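Local coordinates for amino acid adenylation domain-containing protein (Bacillus stratosphericus LAMA 585, PDB 6ULY) that probably activates a branched-chain keto acid as its acyl adenylate, serving as the adenylation domain of a keto acid-selecting nonribosomal peptide synthetase module, at residues Gly64-Ala67 and Gly68-Val71; Ala101-Arg105 and Glu106-Ala110; Glu190-His193 and Arg194-Leu197. All coordinates share one frame; numbering follows the deposited sequence.

Interaction 1: Gly64-Ala67 and Gly68-Val71; sequences GLKA and GDPV. With SO4 (sulfate ion), chain I.
Gly64 passes its carbonyl O 4.1 Å from Asp69 OD2, too far for a bond and between two acceptors, as the chain leaves helix 46-62. Its positive phi (99°) and two bonds back into the last helical turn make this helix end a Schellman motif. Leu65 drops its side chain to the buried side of the link. Its methyl CD2 reaches Val71 CG2 at 3.7 Å, the two side chains crossing at about a right angle. Phe93 and Leu125 extend this apolar patch around Leu65. Lys66 is gripped through its backbone on both sides of CA. Its N-H gives a nearly straight bond to Asp69 OD2 (2.8 Å, 170°), entering from above the carboxylate plane, and its O receives Asp69 N at 2.9 Å. The second bond closes a type II beta turn from Lys66 to Asp69, the connection that carries the chain from helix 46-62 into strand 70-74, an interior strand of the seven-stranded mixed sheet. The Lys66 chain bends at its second torsion, and its CD lies 3.2 Å from O2 of a sulfate ion, probably acquired from the crystallisation liquor. Ala67, at the outer corner, donates its N-H to O3 of that sulfate at 3.0 Å, and its CB rests 3.4 Å from O1. Gly68 holds the third position of the turn with the positive phi expected there. Asp69 serves the turn twice, with its backbone N and with its carboxylate. Its CG stands beside its own backbone N (chi1 -70°), which swings the carboxylate back over the turn, alongside the base of the Lys66 side chain and pointing the same way. Beyond the turn, Gly68, Asp69 and Val71 pair through their backbones with Gly92, Val94 and Thr96.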
loop_
_atom_site.group_PDB
_atom_site.type_symbol
_atom_site.label_atom_id
_atom_site.label_comp_id
_atom_site.label_asym_id
_atom_site.label_seq_id
_atom_site.Cartn_x
_atom_site.Cartn_y
_atom_site.Cartn_z
ATOM N N GLY A 64 -31.971 -5.100 16.629
ATOM C CA GLY A 64 -31.034 -5.270 17.716
ATOM C C GLY A 64 -29.932 -4.239 17.793
ATOM O O GLY A 64 -29.053 -4.366 18.654
ATOM N N LEU A 65 -29.955 -3.218 16.942
ATOM C CA LEU A 65 -28.867 -2.252 16.906
ATOM C C LEU A 65 -28.843 -1.422 18.181
ATOM O O LEU A 65 -29.862 -0.853 18.585
ATOM C CB LEU A 65 -29.006 -1.345 15.688
ATOM C CG LEU A 65 -28.405 -1.899 14.395
ATOM C CD1 LEU A 65 -28.889 -3.316 14.130
ATOM C CD2 LEU A 65 -28.744 -0.995 13.223
ATOM N N LYS A 66 -27.673 -1.355 18.811
ATOM C CA LYS A 66 -27.459 -0.568 20.015
ATOM C C LYS A 66 -26.548 0.616 19.704
ATOM O O LYS A 66 -25.764 0.587 18.753
ATOM C CB LYS A 66 -26.842 -1.424 21.126
ATOM C CG LYS A 66 -27.652 -2.668 21.474
ATOM C CD LYS A 66 -29.008 -2.314 22.079
ATOM C CE LYS A 66 -29.772 -3.562 22.504
ATOM N NZ LYS A 66 -31.014 -3.235 23.259
ATOM N N ALA A 67 -26.670 1.665 20.515
ATOM C CA ALA A 67 -25.839 2.850 20.342
ATOM C C ALA A 67 -24.365 2.462 20.317
ATOM O O ALA A 67 -23.893 1.709 21.173
ATOM C CB ALA A 67 -26.110 3.847 21.472
ATOM N N GLY A 68 -23.642 2.975 19.321
ATOM C CA GLY A 68 -22.252 2.640 19.110
ATOM C C GLY A 68 -22.016 1.573 18.061
ATOM O O GLY A 68 -20.906 1.486 17.523
ATOM N N ASP A 69 -23.027 0.763 17.762
ATOM C CA ASP A 69 -22.879 -0.261 16.741
ATOM C C ASP A 69 -22.637 0.390 15.382
ATOM O O ASP A 69 -23.237 1.428 15.074
ATOM C CB ASP A 69 -24.126 -1.144 16.668
ATOM C CG ASP A 69 -24.281 -2.041 17.876
ATOM O OD1 ASP A 69 -23.357 -2.077 18.713
ATOM O OD2 ASP A 69 -25.330 -2.709 17.988
ATOM N N PRO A 70 -21.763 -0.173 14.554
ATOM C CA PRO A 70 -21.639 0.304 13.176
ATOM C C PRO A 70 -22.744 -0.256 12.294
ATOM O O PRO A 70 -23.336 -1.303 12.565
ATOM C CB PRO A 70 -20.265 -0.222 12.743
ATOM C CG PRO A 70 -20.065 -1.437 13.565
ATOM C CD PRO A 70 -20.734 -1.176 14.883
ATOM N N VAL A 71 -23.015 0.477 11.218
ATOM C CA VAL A 71 -24.006 0.094 10.224
ATOM C C VAL A 71 -23.395 0.304 8.849
ATOM O O VAL A 71 -22.906 1.397 8.545
ATOM C CB VAL A 71 -25.308 0.905 10.364
ATOM C CG1 VAL A 71 -26.328 0.449 9.331
ATOM C CG2 VAL A 71 -25.858 0.776 11.770
HETATM S S SO4 I . -28.861 1.812 23.592
HETATM O O1 SO4 I . -27.734 2.530 24.133
HETATM O O2 SO4 I . -28.593 0.395 23.640
HETATM O O3 SO4 I . -29.079 2.219 22.229
HETATM O O4 SO4 I . -30.025 2.124 24.388
#

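Interaction 2: Ala101-Arg105 and Glu106-Ala110; sequences APTYR and EMNAA
The backbone doubles back between Arg105 and Glu106, bringing the CA atoms of Ala101 and Ala110 to 5.5 Å of each other at the open end of the loop. There the Ala110 methyl lies against CD of Pro102 (CB to CD 3.6 Å), with Ala101 CB a little farther off. Halfway down, Asn108 spans the loop. Its ND2 donates to Thr103 O at 3.3 Å; the oxygen lies in the Asn108 amide plane, but the nitrogen stands above the Thr103 carbonyl plane. A weak second bond runs from ND2 to Glu106 O. The amide's other end makes Asn108 the N-cap of helix 109-120, OD1 accepting from Val111 N, so one side chain bridges the loop and caps the helix. Thr103 has OG1 opposite its own N (chi1 178°), where it accepts from Arg105 N at 3.2 Å in an ST turn; its CG2 meets Asn108 ND2 and Glu106 OE2. The Tyr104 ring folds back to Ala101, whose CB lies over one face and whose N is bonded to Tyr104 OH at 3.0 Å. Gln74 also binds that hydroxyl, while Met107 packs on His397 of the second subunit.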
loop_
_atom_site.group_PDB
_atom_site.type_symbol
_atom_site.label_atom_id
_atom_site.label_comp_id
_atom_site.label_asym_id
_atom_site.label_seq_id
_atom_site.Cartn_x
_atom_site.Cartn_y
_atom_site.Cartn_z
ATOM N N ALA A 101 -20.999 -1.579 -4.685
ATOM C CA ALA A 101 -20.129 -2.148 -5.698
ATOM C C ALA A 101 -20.764 -2.010 -7.082
ATOM O O ALA A 101 -21.990 -1.991 -7.212
ATOM C CB ALA A 101 -19.853 -3.618 -5.400
ATOM N N PRO A 102 -19.949 -1.907 -8.136
ATOM C CA PRO A 102 -20.522 -1.914 -9.492
ATOM C C PRO A 102 -21.284 -3.189 -9.805
ATOM O O PRO A 102 -22.233 -3.158 -10.598
ATOM C CB PRO A 102 -19.293 -1.748 -10.396
ATOM C CG PRO A 102 -18.133 -2.205 -9.560
ATOM C CD PRO A 102 -18.477 -1.827 -8.153
ATOM N N THR A 103 -20.893 -4.313 -9.203
ATOM C CA THR A 103 -21.628 -5.561 -9.333
ATOM C C THR A 103 -21.342 -6.429 -8.117
ATOM O O THR A 103 -20.280 -6.326 -7.496
ATOM C CB THR A 103 -21.261 -6.320 -10.616
ATOM O OG1 THR A 103 -21.971 -7.564 -10.656
ATOM C CG2 THR A 103 -19.759 -6.594 -10.681
ATOM N N TYR A 104 -22.306 -7.287 -7.784
ATOM C CA TYR A 104 -22.186 -8.225 -6.677
ATOM C C TYR A 104 -22.194 -9.675 -7.146
ATOM O O TYR A 104 -22.349 -10.583 -6.321
ATOM C CB TYR A 104 -23.319 -7.999 -5.672
ATOM C CG TYR A 104 -23.319 -6.627 -5.035
ATOM C CD1 TYR A 104 -22.818 -6.436 -3.753
ATOM C CD2 TYR A 104 -23.821 -5.524 -5.715
ATOM C CE1 TYR A 104 -22.817 -5.184 -3.166
ATOM C CE2 TYR A 104 -23.822 -4.268 -5.137
ATOM C CZ TYR A 104 -23.320 -4.105 -3.862
ATOM O OH TYR A 104 -23.320 -2.859 -3.279
ATOM N N ARG A 105 -22.035 -9.917 -8.448
ATOM C CA ARG A 105 -22.076 -11.268 -8.990
ATOM C C ARG A 105 -20.720 -11.962 -9.000
ATOM O O ARG A 105 -20.674 -13.186 -9.166
ATOM C CB ARG A 105 -22.631 -11.249 -10.419
ATOM C CG ARG A 105 -24.110 -11.610 -10.535
ATOM C CD ARG A 105 -25.020 -10.404 -10.347
ATOM N NE ARG A 105 -26.394 -10.702 -10.746
ATOM C CZ ARG A 105 -27.377 -9.806 -10.781
ATOM N NH1 ARG A 105 -27.144 -8.546 -10.440
ATOM N NH2 ARG A 105 -28.595 -10.171 -11.159
ATOM N N GLU A 106 -19.621 -11.226 -8.835
ATOM C CA GLU A 106 -18.292 -11.823 -8.844
ATOM C C GLU A 106 -17.403 -11.112 -7.834
ATOM O O GLU A 106 -17.693 -9.999 -7.388
ATOM C CB GLU A 106 -17.652 -11.760 -10.235
ATOM C CG GLU A 106 -18.540 -11.134 -11.287
ATOM C CD GLU A 106 -17.766 -10.254 -12.241
ATOM O OE1 GLU A 106 -17.588 -10.650 -13.412
ATOM O OE2 GLU A 106 -17.325 -9.167 -11.811
ATOM N N MET A 107 -16.297 -11.772 -7.490
ATOM C CA MET A 107 -15.398 -11.303 -6.436
ATOM C C MET A 107 -14.381 -10.319 -7.021
ATOM O O MET A 107 -13.181 -10.584 -7.113
ATOM C CB MET A 107 -14.706 -12.488 -5.775
ATOM C CG MET A 107 -13.982 -12.155 -4.485
ATOM S SD MET A 107 -15.112 -11.931 -3.099
ATOM C CE MET A 107 -13.966 -11.524 -1.780
ATOM N N ASN A 108 -14.888 -9.151 -7.404
ATOM C CA ASN A 108 -14.056 -8.112 -7.988
ATOM C C ASN A 108 -13.412 -7.261 -6.892
ATOM O O ASN A 108 -13.610 -7.481 -5.694
ATOM C CB ASN A 108 -14.878 -7.238 -8.931
ATOM C CG ASN A 108 -15.940 -6.446 -8.203
ATOM O OD1 ASN A 108 -15.658 -5.396 -7.626
ATOM N ND2 ASN A 108 -17.169 -6.947 -8.222
ATOM N N ALA A 109 -12.643 -6.255 -7.316
ATOM C CA ALA A 109 -11.893 -5.436 -6.370
ATOM C C ALA A 109 -12.818 -4.744 -5.377
ATOM O O ALA A 109 -12.599 -4.803 -4.161
ATOM C CB ALA A 109 -11.057 -4.403 -7.126
ATOM N N ALA A 110 -13.848 -4.061 -5.881
ATOM C CA ALA A 110 -14.784 -3.378 -4.996
ATOM C C ALA A 110 -15.364 -4.338 -3.967
ATOM O O ALA A 110 -15.478 -4.000 -2.784
ATOM C CB ALA A 110 -15.900 -2.728 -5.813
#

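Interaction 3: Glu190-His193 and Arg194-Leu197; sequences EHSH and RSVL
Ser192 and Ser195 exchange bonds at the start of helix 193-207. Ser195 N donates to Ser192 OG (3.2 Å, 168°), and Ser192 N donates back to Ser195 OG at 3.1 Å. In Ser195 the hydroxyl lies between the backbone N and the carbonyl carbon (chi1 53°), which turns OG back toward the strand. That same oxygen meets the imidazole of His191, lying in the ring plane at its edge, 3.1 Å from ND1; either partner could be the donor. Two bonds from strand 188-192 therefore converge on one buried hydroxyl. Val196 comes in beside them: its N donates to Ser192 O at 3.2 Å, and its CG2 packs 3.8 Å from His191 CB, the two side chains crossing at about a right angle. One residue on, Leu197 N reaches His193 O at 2.9 Å, so the helical bonding is already regular here.

A second shell fixes these groups. Ser334 O binds His191 NE2, so the ring is tied at both nitrogens, and this side chain lies about 9 Å from the bound keto acyl adenylate. His193 points the other way, its ND1 taking Leu18 N at the start of helix 18-26. Arg194 extends outward to a salt bridge with Asp171, while Val196 is covered by Val228 and Leu232 of helix 224-237. The reciprocal Ser192-Ser195 pair is a capping box, placed here where the strand after the glycine-rich phosphate-binding loop of this adenylate-forming family passes directly into a helix.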
loop_
_atom_site.group_PDB
_atom_site.type_symbol
_atom_site.label_atom_id
_atom_site.label_comp_id
_atom_site.label_asym_id
_atom_site.label_seq_id
_atom_site.Cartn_x
_atom_site.Cartn_y
_atom_site.Cartn_z
ATOM N N GLU A 190 -12.671 7.299 11.006
ATOM C CA GLU A 190 -13.667 7.421 12.063
ATOM C C GLU A 190 -13.747 8.877 12.509
ATOM O O GLU A 190 -12.748 9.451 12.950
ATOM C CB GLU A 190 -13.322 6.511 13.243
ATOM C CG GLU A 190 -14.308 6.603 14.401
ATOM C CD GLU A 190 -14.057 5.566 15.481
ATOM O OE1 GLU A 190 -15.026 5.194 16.174
ATOM O OE2 GLU A 190 -12.896 5.123 15.638
ATOM N N HIS A 191 -14.934 9.468 12.395
ATOM C CA HIS A 191 -15.146 10.868 12.719
ATOM C C HIS A 191 -16.092 11.006 13.900
ATOM O O HIS A 191 -16.864 10.099 14.219
ATOM C CB HIS A 191 -15.714 11.637 11.521
ATOM C CG HIS A 191 -14.664 12.187 10.608
ATOM N ND1 HIS A 191 -13.838 13.229 10.969
ATOM C CD2 HIS A 191 -14.310 11.845 9.347
ATOM C CE1 HIS A 191 -13.013 13.500 9.973
ATOM N NE2 HIS A 191 -13.281 12.676 8.976
ATOM N N SER A 192 -16.023 12.163 14.539
ATOM C CA SER A 192 -16.907 12.515 15.635
ATOM C C SER A 192 -17.809 13.666 15.211
ATOM O O SER A 192 -17.583 14.322 14.190
ATOM C CB SER A 192 -16.095 12.900 16.876
ATOM O OG SER A 192 -15.475 14.159 16.678
ATOM N N HIS A 193 -18.846 13.913 16.013
ATOM C CA HIS A 193 -19.678 15.090 15.780
ATOM C C HIS A 193 -18.833 16.358 15.784
ATOM O O HIS A 193 -19.056 17.269 14.976
ATOM C CB HIS A 193 -20.775 15.193 16.844
ATOM C CG HIS A 193 -21.667 13.995 16.927
ATOM N ND1 HIS A 193 -22.874 13.915 16.263
ATOM C CD2 HIS A 193 -21.540 12.837 17.617
ATOM C CE1 HIS A 193 -23.444 12.754 16.528
ATOM N NE2 HIS A 193 -22.657 12.081 17.351
ATOM N N ARG A 194 -17.852 16.429 16.690
ATOM C CA ARG A 194 -17.058 17.642 16.851
ATOM C C ARG A 194 -16.212 17.920 15.615
ATOM O O ARG A 194 -16.170 19.053 15.122
ATOM C CB ARG A 194 -16.171 17.521 18.092
ATOM C CG ARG A 194 -15.493 18.822 18.497
ATOM C CD ARG A 194 -14.494 18.629 19.630
ATOM N NE ARG A 194 -15.100 18.068 20.836
ATOM C CZ ARG A 194 -15.794 18.770 21.728
ATOM N NH1 ARG A 194 -15.990 20.071 21.557
ATOM N NH2 ARG A 194 -16.300 18.165 22.796
ATOM N N SER A 195 -15.520 16.901 15.102
ATOM C CA SER A 195 -14.645 17.123 13.953
ATOM C C SER A 195 -15.448 17.483 12.711
ATOM O O SER A 195 -15.063 18.383 11.954
ATOM C CB SER A 195 -13.776 15.889 13.700
ATOM O OG SER A 195 -14.548 14.706 13.579
ATOM N N VAL A 196 -16.572 16.803 12.485
ATOM C CA VAL A 196 -17.407 17.123 11.332
ATOM C C VAL A 196 -17.981 18.528 11.468
ATOM O O VAL A 196 -17.843 19.362 10.565
ATOM C CB VAL A 196 -18.513 16.066 11.169
ATOM C CG1 VAL A 196 -19.482 16.474 10.087
ATOM C CG2 VAL A 196 -17.887 14.704 10.858
ATOM N N LEU A 197 -18.608 18.822 12.611
ATOM C CA LEU A 197 -19.228 20.130 12.786
ATOM C C LEU A 197 -18.208 21.254 12.720
ATOM O O LEU A 197 -18.536 22.365 12.285
ATOM C CB LEU A 197 -19.978 20.185 14.113
ATOM C CG LEU A 197 -21.325 19.464 14.139
ATOM C CD1 LEU A 197 -21.875 19.444 15.554
ATOM C CD2 LEU A 197 -22.302 20.126 13.190
#

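All three contacts are local turns or helix ends within the AMP-binding region. Interactions 1 and 3 reach the same seven-stranded sheet, on strands 70-74 and 188-192, with nearest atoms about 7 Å apart; interaction 1 enters its strand from a helix, interaction 3 leaves its strand for one. Interaction 3 is buried and relies on hydroxyl, imidazole and backbone groups. Interaction 1 is more exposed, with a carboxylate gripping a backbone N-H and a sulfate at its outer corner. Interaction 2, about 26 Å from interaction 1 and 30 Å from interaction 3 between centres, is partly buried, with an asparagine N-cap and a neighbouring subunit at its outer edge.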